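Local coordinates for uncharacterized protein MJ0236 (Methanocaldococcus jannaschii DSM 2661, PDB 2PHP) that probably condenses thiazole phosphate with hydroxymethylpyrimidine pyrophosphate into thiamine phosphate through this C-terminal ThiN domain of a bifunctional enzyme that also carries a kinase part, at residues I93-I99 against M159-R165; D102-L108 against I180-L184; F118-E122 against D150-K156. One frame throughout, in Å; residues are numbered along the deposited sequence.

The three contacts belong to the ThiN part of the protein and are arranged around its central sheet. Contact 1 joins two inner strands, its centre about 3 Å from that of the chain. Each of these strands leads into one of the helices that meet in contact 2, about 17 Å away between centres. The two contacts also touch, Ile160 CD1 lying 3.6 Å from Ile106 CD1. Contact 3 links loops at the strand ends, about 18 Å from contact 1 between centres, and is tied to it by the salt bridge from Arg161 NH1 to Asp150 OD1 (3.0 Å). Contacts 2 and 3 stay apart, about 7 Å between nearest atoms.

Contact 1: I93-I99 against M159-R165; sequences IRACMNI and MIRVLGR
Ala95, Met97 and Ile99 face Gly164, Val162 and Ile160 as the hydrogen-bonded pairs of two antiparallel strands in the interior of the ThiN mixed sheet. Two backbone bonds close each pair; the one from Ile99 N to Ile160 O is 2.8 Å long and almost straight at 176°. At the start of strand 95-100, Arg94 and Ala95 both face Gly164, a classic beta bulge. Ala95 N bonds to Gly164 O at 3.1 Å, whereas Arg94 N makes weak bonds to the carbonyls of Gly164 and Arg165. The Arg165 oxygen also lies over one face of the Arg94 guanidinium, whose NH1 is held by Glu39 and Ser40. Cys96 CA approaches Val162 O at 3.2 Å in a CA-H...O contact.

Apolar packing occupies both faces. Ile99 keeps CG1 between its backbone N and carbonyl carbon (chi1 68°), which sets CG1 3.7 Å from Ile160 CB and CD1 4.1 Å from Val162 CG2, on the face packed by helix 167-185; helix 77-87 lies on the Cys96 face. The Asn98 amide is held by Asn36 N at OD1 and Gly34 O at ND2. Selenomethionine Met159, bent at chi2 (73°), brings SE to 3.4 Å from Ile99 O.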
# COMPACT_ATOMS: atom_id res chain seq x y z
N ILE B 93 -4.58 24.01 -21.31
CA ILE B 93 -5.18 23.14 -20.29
C ILE B 93 -4.74 21.68 -20.46
O ILE B 93 -5.14 21.01 -21.41
CB ILE B 93 -6.72 23.25 -20.36
CG1 ILE B 93 -7.14 24.69 -20.07
CG2 ILE B 93 -7.37 22.30 -19.35
CD1 ILE B 93 -6.76 25.18 -18.66
N ARG B 94 -3.91 21.20 -19.54
CA ARG B 94 -3.40 19.83 -19.60
C ARG B 94 -3.76 18.94 -18.40
O ARG B 94 -3.39 17.77 -18.37
CB ARG B 94 -1.87 19.85 -19.74
CG ARG B 94 -1.37 20.65 -20.93
CD ARG B 94 0.16 20.66 -21.02
NE ARG B 94 0.80 21.36 -19.91
CZ ARG B 94 1.38 20.75 -18.87
NH1 ARG B 94 1.39 19.43 -18.81
NH2 ARG B 94 1.94 21.47 -17.90
N ALA B 95 -4.49 19.47 -17.42
CA ALA B 95 -4.82 18.67 -16.24
C ALA B 95 -6.25 18.76 -15.73
O ALA B 95 -6.95 19.76 -15.92
CB ALA B 95 -3.86 19.02 -15.10
N CYS B 96 -6.67 17.69 -15.06
CA CYS B 96 -8.02 17.60 -14.51
C CYS B 96 -8.13 16.59 -13.37
O CYS B 96 -7.44 15.56 -13.37
CB CYS B 96 -9.00 17.22 -15.63
SG CYS B 96 -10.71 16.93 -15.08
N MSE B 97 -8.99 16.90 -12.41
CA MSE B 97 -9.24 16.02 -11.27
C MSE B 97 -10.73 16.05 -10.98
O MSE B 97 -11.32 17.13 -10.93
CB MSE B 97 -8.48 16.51 -10.03
CG MSE B 97 -8.85 15.73 -8.78
SE MSE B 97 -7.79 16.24 -7.26
CE MSE B 97 -8.29 14.84 -6.02
N ASN B 98 -11.34 14.89 -10.78
CA ASN B 98 -12.77 14.86 -10.48
C ASN B 98 -12.95 14.77 -8.97
O ASN B 98 -12.24 14.02 -8.30
CB ASN B 98 -13.46 13.68 -11.17
CG ASN B 98 -12.97 12.32 -10.68
OD1 ASN B 98 -11.80 11.97 -10.86
ND2 ASN B 98 -13.86 11.56 -10.04
N ILE B 99 -13.89 15.56 -8.44
CA ILE B 99 -14.17 15.56 -7.00
C ILE B 99 -15.67 15.48 -6.75
O ILE B 99 -16.48 15.68 -7.66
CB ILE B 99 -13.61 16.82 -6.31
CG1 ILE B 99 -14.37 18.06 -6.77
CG2 ILE B 99 -12.12 16.97 -6.63
CD1 ILE B 99 -13.88 19.34 -6.10
N MSE B 159 -20.99 15.06 -10.47
CA MSE B 159 -19.55 15.27 -10.36
C MSE B 159 -19.08 16.70 -10.61
O MSE B 159 -19.68 17.44 -11.38
CB MSE B 159 -18.82 14.38 -11.37
CG MSE B 159 -17.35 14.14 -11.04
SE MSE B 159 -17.22 12.93 -9.52
CE MSE B 159 -18.23 11.47 -10.30
N ILE B 160 -17.99 17.08 -9.94
CA ILE B 160 -17.37 18.39 -10.15
C ILE B 160 -15.99 18.08 -10.71
O ILE B 160 -15.22 17.32 -10.12
CB ILE B 160 -17.18 19.19 -8.85
CG1 ILE B 160 -18.52 19.71 -8.34
CG2 ILE B 160 -16.23 20.36 -9.11
CD1 ILE B 160 -18.44 20.36 -6.98
N ARG B 161 -15.67 18.65 -11.86
CA ARG B 161 -14.37 18.42 -12.47
C ARG B 161 -13.58 19.73 -12.48
O ARG B 161 -14.04 20.74 -13.01
CB ARG B 161 -14.57 17.87 -13.89
CG ARG B 161 -15.48 16.64 -13.91
CD ARG B 161 -15.88 16.21 -15.31
NE ARG B 161 -16.78 15.05 -15.28
CZ ARG B 161 -18.08 15.10 -15.01
NH1 ARG B 161 -18.67 16.27 -14.76
NH2 ARG B 161 -18.79 13.99 -14.95
N VAL B 162 -12.41 19.71 -11.84
CA VAL B 162 -11.54 20.88 -11.75
C VAL B 162 -10.44 20.77 -12.81
O VAL B 162 -9.73 19.76 -12.88
CB VAL B 162 -10.91 20.97 -10.32
CG1 VAL B 162 -9.97 22.16 -10.23
CG2 VAL B 162 -12.02 21.09 -9.27
N LEU B 163 -10.31 21.79 -13.65
CA LEU B 163 -9.32 21.80 -14.72
C LEU B 163 -8.25 22.87 -14.48
O LEU B 163 -8.46 23.80 -13.69
CB LEU B 163 -10.00 22.06 -16.08
CG LEU B 163 -11.10 21.10 -16.55
CD1 LEU B 163 -12.37 21.33 -15.76
CD2 LEU B 163 -11.38 21.32 -18.03
N GLY B 164 -7.12 22.75 -15.17
CA GLY B 164 -6.05 23.72 -15.01
C GLY B 164 -4.90 23.46 -15.96
O GLY B 164 -4.96 22.51 -16.75
N ARG B 165 -3.87 24.29 -15.89
CA ARG B 165 -2.71 24.16 -16.77
C ARG B 165 -1.90 22.90 -16.49
O ARG B 165 -1.38 22.27 -17.41
CB ARG B 165 -1.83 25.41 -16.67
CG ARG B 165 -2.55 26.67 -17.14
CD ARG B 165 -1.61 27.66 -17.81
NE ARG B 165 -2.05 29.04 -17.62
CZ ARG B 165 -2.48 29.54 -16.46
NH1 ARG B 165 -2.51 28.78 -15.37
NH2 ARG B 165 -2.89 30.80 -16.39

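Contact 2: D102-L108 against I180-L184; sequences DGGLIKL and IYNTL
Leu105 and Tyr181 both hold CG opposite the backbone N (chi1 -179° and -173°), which brings Leu105 CD2 to the Tyr181 ring and CD1 to Ile180. Here helix 103-109, which follows strand 95-100, packs on the C-terminal end of helix 167-185, which follows strand 159-164. The axes of 103-108 and 180-184 approach to 10.3 Å, with 130° between their N-to-C directions. Leu105 CD2 reaches Tyr181 CD1 at 3.7 Å, the side chains crossing at about a right angle, while Leu105 CD1 lies against Ile180 CG2 (3.8 Å). The same CG2 also receives Leu108 CD1, whose chain slides past that of Ile180 in the opposite direction. Leu108 and Leu184 meet tip to tip.

Polar atoms gather at Asp102, the N-cap of the first helix. Its OD2 lies at the edge of the Tyr181 ring and accepts from a water at 2.6 Å; that water is also hydrogen-bonded to Tyr181 OH at 2.6 Å. With an alanine here, the helix would probably lose its side-chain cap, and the bridging water would be left without its carboxylate acceptor. The capping bond runs from Leu105 N to Asp102 OD1 at 2.8 Å, the oxygen being met from above the carboxylate plane.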
# COMPACT_ATOMS: atom_id res chain seq x y z
N ASP B 102 -21.61 18.89 -5.02
CA ASP B 102 -22.48 19.44 -3.98
C ASP B 102 -23.06 20.77 -4.48
O ASP B 102 -22.32 21.71 -4.75
CB ASP B 102 -21.71 19.66 -2.68
CG ASP B 102 -22.58 20.26 -1.57
OD1 ASP B 102 -23.11 21.38 -1.75
OD2 ASP B 102 -22.72 19.62 -0.51
N GLY B 103 -24.39 20.82 -4.60
CA GLY B 103 -25.05 22.02 -5.08
C GLY B 103 -24.73 23.30 -4.32
O GLY B 103 -24.43 24.34 -4.92
N GLY B 104 -24.80 23.23 -2.99
CA GLY B 104 -24.50 24.39 -2.18
C GLY B 104 -23.08 24.86 -2.43
O GLY B 104 -22.83 26.07 -2.53
N LEU B 105 -22.15 23.91 -2.52
CA LEU B 105 -20.74 24.23 -2.74
C LEU B 105 -20.59 24.98 -4.06
O LEU B 105 -19.85 25.97 -4.14
CB LEU B 105 -19.91 22.95 -2.75
CG LEU B 105 -18.39 23.05 -2.95
CD1 LEU B 105 -17.77 23.98 -1.92
CD2 LEU B 105 -17.80 21.65 -2.83
N ILE B 106 -21.28 24.52 -5.10
CA ILE B 106 -21.23 25.16 -6.41
C ILE B 106 -21.60 26.65 -6.32
O ILE B 106 -20.87 27.51 -6.82
CB ILE B 106 -22.18 24.46 -7.41
CG1 ILE B 106 -21.69 23.04 -7.72
CG2 ILE B 106 -22.30 25.28 -8.68
CD1 ILE B 106 -20.36 22.99 -8.46
N LYS B 107 -22.74 26.94 -5.68
CA LYS B 107 -23.18 28.33 -5.52
C LYS B 107 -22.10 29.17 -4.86
O LYS B 107 -21.82 30.28 -5.28
CB LYS B 107 -24.44 28.41 -4.65
CG LYS B 107 -25.65 27.74 -5.24
CD LYS B 107 -26.85 27.85 -4.32
CE LYS B 107 -28.05 27.09 -4.88
NZ LYS B 107 -29.20 27.09 -3.92
N LEU B 108 -21.48 28.62 -3.82
CA LEU B 108 -20.43 29.33 -3.12
C LEU B 108 -19.17 29.48 -3.96
O LEU B 108 -18.31 30.29 -3.64
CB LEU B 108 -20.06 28.60 -1.83
CG LEU B 108 -21.09 28.60 -0.70
CD1 LEU B 108 -20.51 27.92 0.51
CD2 LEU B 108 -21.46 30.03 -0.35
N ILE B 180 -13.70 25.66 1.65
CA ILE B 180 -15.06 26.19 1.64
C ILE B 180 -15.98 25.06 2.08
O ILE B 180 -16.83 25.23 2.95
CB ILE B 180 -15.45 26.69 0.23
CG1 ILE B 180 -14.59 27.90 -0.14
CG2 ILE B 180 -16.94 27.00 0.17
CD1 ILE B 180 -14.85 28.45 -1.53
N TYR B 181 -15.77 23.89 1.48
CA TYR B 181 -16.57 22.72 1.80
C TYR B 181 -16.48 22.37 3.29
O TYR B 181 -17.48 21.97 3.89
CB TYR B 181 -16.13 21.53 0.96
CG TYR B 181 -17.01 20.32 1.11
CD1 TYR B 181 -18.32 20.33 0.62
CD2 TYR B 181 -16.55 19.16 1.73
CE1 TYR B 181 -19.14 19.21 0.74
CE2 TYR B 181 -17.36 18.04 1.85
CZ TYR B 181 -18.65 18.07 1.36
OH TYR B 181 -19.44 16.96 1.47
N ASN B 182 -15.29 22.50 3.87
CA ASN B 182 -15.13 22.17 5.29
C ASN B 182 -16.06 23.01 6.16
O ASN B 182 -16.61 22.52 7.14
CB ASN B 182 -13.68 22.39 5.76
CG ASN B 182 -12.71 21.36 5.18
OD1 ASN B 182 -13.07 20.20 4.93
ND2 ASN B 182 -11.46 21.78 4.99
N THR B 183 -16.23 24.28 5.79
CA THR B 183 -17.10 25.18 6.53
C THR B 183 -18.54 24.70 6.39
O THR B 183 -19.27 24.63 7.38
CB THR B 183 -16.98 26.63 6.00
OG1 THR B 183 -15.61 27.04 6.03
CG2 THR B 183 -17.79 27.60 6.87
N LEU B 184 -18.94 24.36 5.18
CA LEU B 184 -20.30 23.87 4.95
C LEU B 184 -20.53 22.62 5.79
O LEU B 184 -21.57 22.46 6.41
CB LEU B 184 -20.53 23.51 3.49
CG LEU B 184 -20.47 24.60 2.42
CD1 LEU B 184 -20.83 23.98 1.08
CD2 LEU B 184 -21.44 25.72 2.76
O HOH W 1 -21.82 17.35 0.51

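Contact 3: F118-E122 against D150-K156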
# COMPACT_ATOMS: atom_id res chain seq x y z
N PHE B 118 -23.03 20.64 -18.05
CA PHE B 118 -23.75 19.93 -19.11
C PHE B 118 -24.78 19.01 -18.46
O PHE B 118 -24.66 18.69 -17.27
CB PHE B 118 -22.78 19.12 -19.99
CG PHE B 118 -22.14 17.96 -19.29
CD1 PHE B 118 -22.80 16.73 -19.20
CD2 PHE B 118 -20.88 18.09 -18.71
CE1 PHE B 118 -22.20 15.65 -18.54
CE2 PHE B 118 -20.28 17.02 -18.05
CZ PHE B 118 -20.95 15.80 -17.97
N ASP B 119 -25.77 18.60 -19.24
CA ASP B 119 -26.86 17.75 -18.74
C ASP B 119 -26.84 16.38 -19.39
O ASP B 119 -27.07 16.26 -20.60
CB ASP B 119 -28.20 18.42 -19.04
CG ASP B 119 -29.38 17.71 -18.38
OD1 ASP B 119 -29.33 16.48 -18.22
OD2 ASP B 119 -30.36 18.40 -18.02
N ARG B 120 -26.60 15.34 -18.59
CA ARG B 120 -26.55 13.98 -19.11
C ARG B 120 -27.82 13.61 -19.88
O ARG B 120 -27.77 12.79 -20.80
CB ARG B 120 -26.30 12.97 -17.98
CG ARG B 120 -24.83 12.93 -17.50
CD ARG B 120 -24.67 12.09 -16.23
NE ARG B 120 -23.30 12.07 -15.73
CZ ARG B 120 -22.32 11.32 -16.24
NH1 ARG B 120 -22.55 10.51 -17.26
NH2 ARG B 120 -21.10 11.38 -15.72
N LYS B 121 -28.95 14.21 -19.52
CA LYS B 121 -30.21 13.92 -20.21
C LYS B 121 -30.22 14.46 -21.65
O LYS B 121 -30.96 13.96 -22.49
CB LYS B 121 -31.40 14.50 -19.46
CG LYS B 121 -31.58 13.99 -18.05
CD LYS B 121 -32.85 14.55 -17.44
CE LYS B 121 -32.82 16.08 -17.27
NZ LYS B 121 -32.72 16.87 -18.53
N GLU B 122 -29.41 15.49 -21.92
CA GLU B 122 -29.35 16.09 -23.26
C GLU B 122 -28.29 15.45 -24.17
O GLU B 122 -28.02 15.97 -25.25
CB GLU B 122 -29.03 17.60 -23.16
CG GLU B 122 -30.05 18.46 -22.42
CD GLU B 122 -31.39 18.58 -23.15
OE1 GLU B 122 -31.40 18.96 -24.34
OE2 GLU B 122 -32.44 18.30 -22.52
N ASP B 150 -21.80 18.39 -13.43
CA ASP B 150 -23.05 17.90 -13.98
C ASP B 150 -23.81 17.30 -12.81
O ASP B 150 -23.20 16.80 -11.86
CB ASP B 150 -22.82 16.88 -15.11
CG ASP B 150 -22.49 15.49 -14.60
OD1 ASP B 150 -21.37 15.29 -14.08
OD2 ASP B 150 -23.35 14.60 -14.73
N ARG B 151 -25.13 17.38 -12.85
CA ARG B 151 -25.95 16.90 -11.75
C ARG B 151 -26.21 15.40 -11.72
O ARG B 151 -27.04 14.92 -10.93
CB ARG B 151 -27.27 17.69 -11.72
CG ARG B 151 -27.05 19.19 -11.48
CD ARG B 151 -28.27 19.89 -10.87
NE ARG B 151 -29.03 20.69 -11.84
CZ ARG B 151 -29.90 20.19 -12.72
NH1 ARG B 151 -30.14 18.88 -12.76
NH2 ARG B 151 -30.54 21.01 -13.56
N GLY B 152 -25.49 14.65 -12.55
CA GLY B 152 -25.65 13.21 -12.56
C GLY B 152 -26.77 12.73 -13.45
O GLY B 152 -27.27 13.49 -14.29
N GLY B 153 -27.17 11.48 -13.28
CA GLY B 153 -28.24 10.93 -14.10
C GLY B 153 -28.51 9.50 -13.71
O GLY B 153 -28.07 9.04 -12.65
N GLU B 154 -29.23 8.79 -14.56
CA GLU B 154 -29.56 7.40 -14.29
C GLU B 154 -28.27 6.59 -14.15
O GLU B 154 -27.47 6.50 -15.08
CB GLU B 154 -30.43 6.84 -15.42
CG GLU B 154 -31.07 5.49 -15.11
CD GLU B 154 -31.86 5.49 -13.81
OE1 GLU B 154 -32.68 6.41 -13.60
OE2 GLU B 154 -31.67 4.55 -13.00
N GLY B 155 -28.07 6.03 -12.96
CA GLY B 155 -26.89 5.23 -12.67
C GLY B 155 -25.58 5.99 -12.57
O GLY B 155 -24.52 5.38 -12.45
N LYS B 156 -25.63 7.32 -12.60
CA LYS B 156 -24.43 8.15 -12.55
C LYS B 156 -24.48 9.19 -11.45
O LYS B 156 -25.38 10.03 -11.41
CB LYS B 156 -24.22 8.85 -13.89
CG LYS B 156 -23.94 7.92 -15.05
CD LYS B 156 -22.55 7.31 -14.95
CE LYS B 156 -22.27 6.39 -16.12
NZ LYS B 156 -20.89 5.83 -16.06
O HOH W 2 -26.15 18.60 -15.09
O HOH W 3 -21.23 12.66 -13.25
O HOH W 4 -19.95 8.73 -17.65
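The Phe118 ring carries Asp150 CB over one face, 3.7 Å from the ring centroid, a CH-pi contact in which the carboxylate lies nearly parallel to the ring, the two planes only 5° apart. The Arg120 guanidinium is covered on one face by the aliphatic part of Lys156, CG coming to 3.7 Å from NH1. At its edge, near its plane, are Asp150 OD2 and two waters.

Asp150 is thus the hub between the loops. Its CG sits between the backbone N and the carbonyl carbon (chi1 79°), which lays the carboxylate beside the phenylalanine and turns OD2 toward Arg120. A salt bridge follows, from Arg120 NE to OD2 at 2.7 Å, although as a hydrogen bond it is weak, bent to 130°. OD2 also accepts from Gly152 N at 3.1 Å, well above the carboxylate plane, to form an Asx turn. OD1 and Arg120 NH2 share a water, each 2.8 Å from it, so direct and bridged links run side by side.

The extended Arg120 chain runs past Gly152, with CD 3.5 Å from Gly152 O. A CB on Gly152 would run into Lys156 O, and Gly153 to Lys156 form a type II turn. A further water joins Phe118 O to Arg151 N.

Lys156 NZ forms a salt bridge with Glu32 of the second subunit, so the glycine-rich loop also belongs to the subunit interface. Asp150 OD1 pairs with Arg161 NH1 of strand 159-164 while OD2 holds Arg120 NE, so that the carboxylate is shared by two arginines. Helix 129-141 closes the arrangement, with Met130 against both Phe118 and Arg120, beside the ends of strands 115-117 and 147-150.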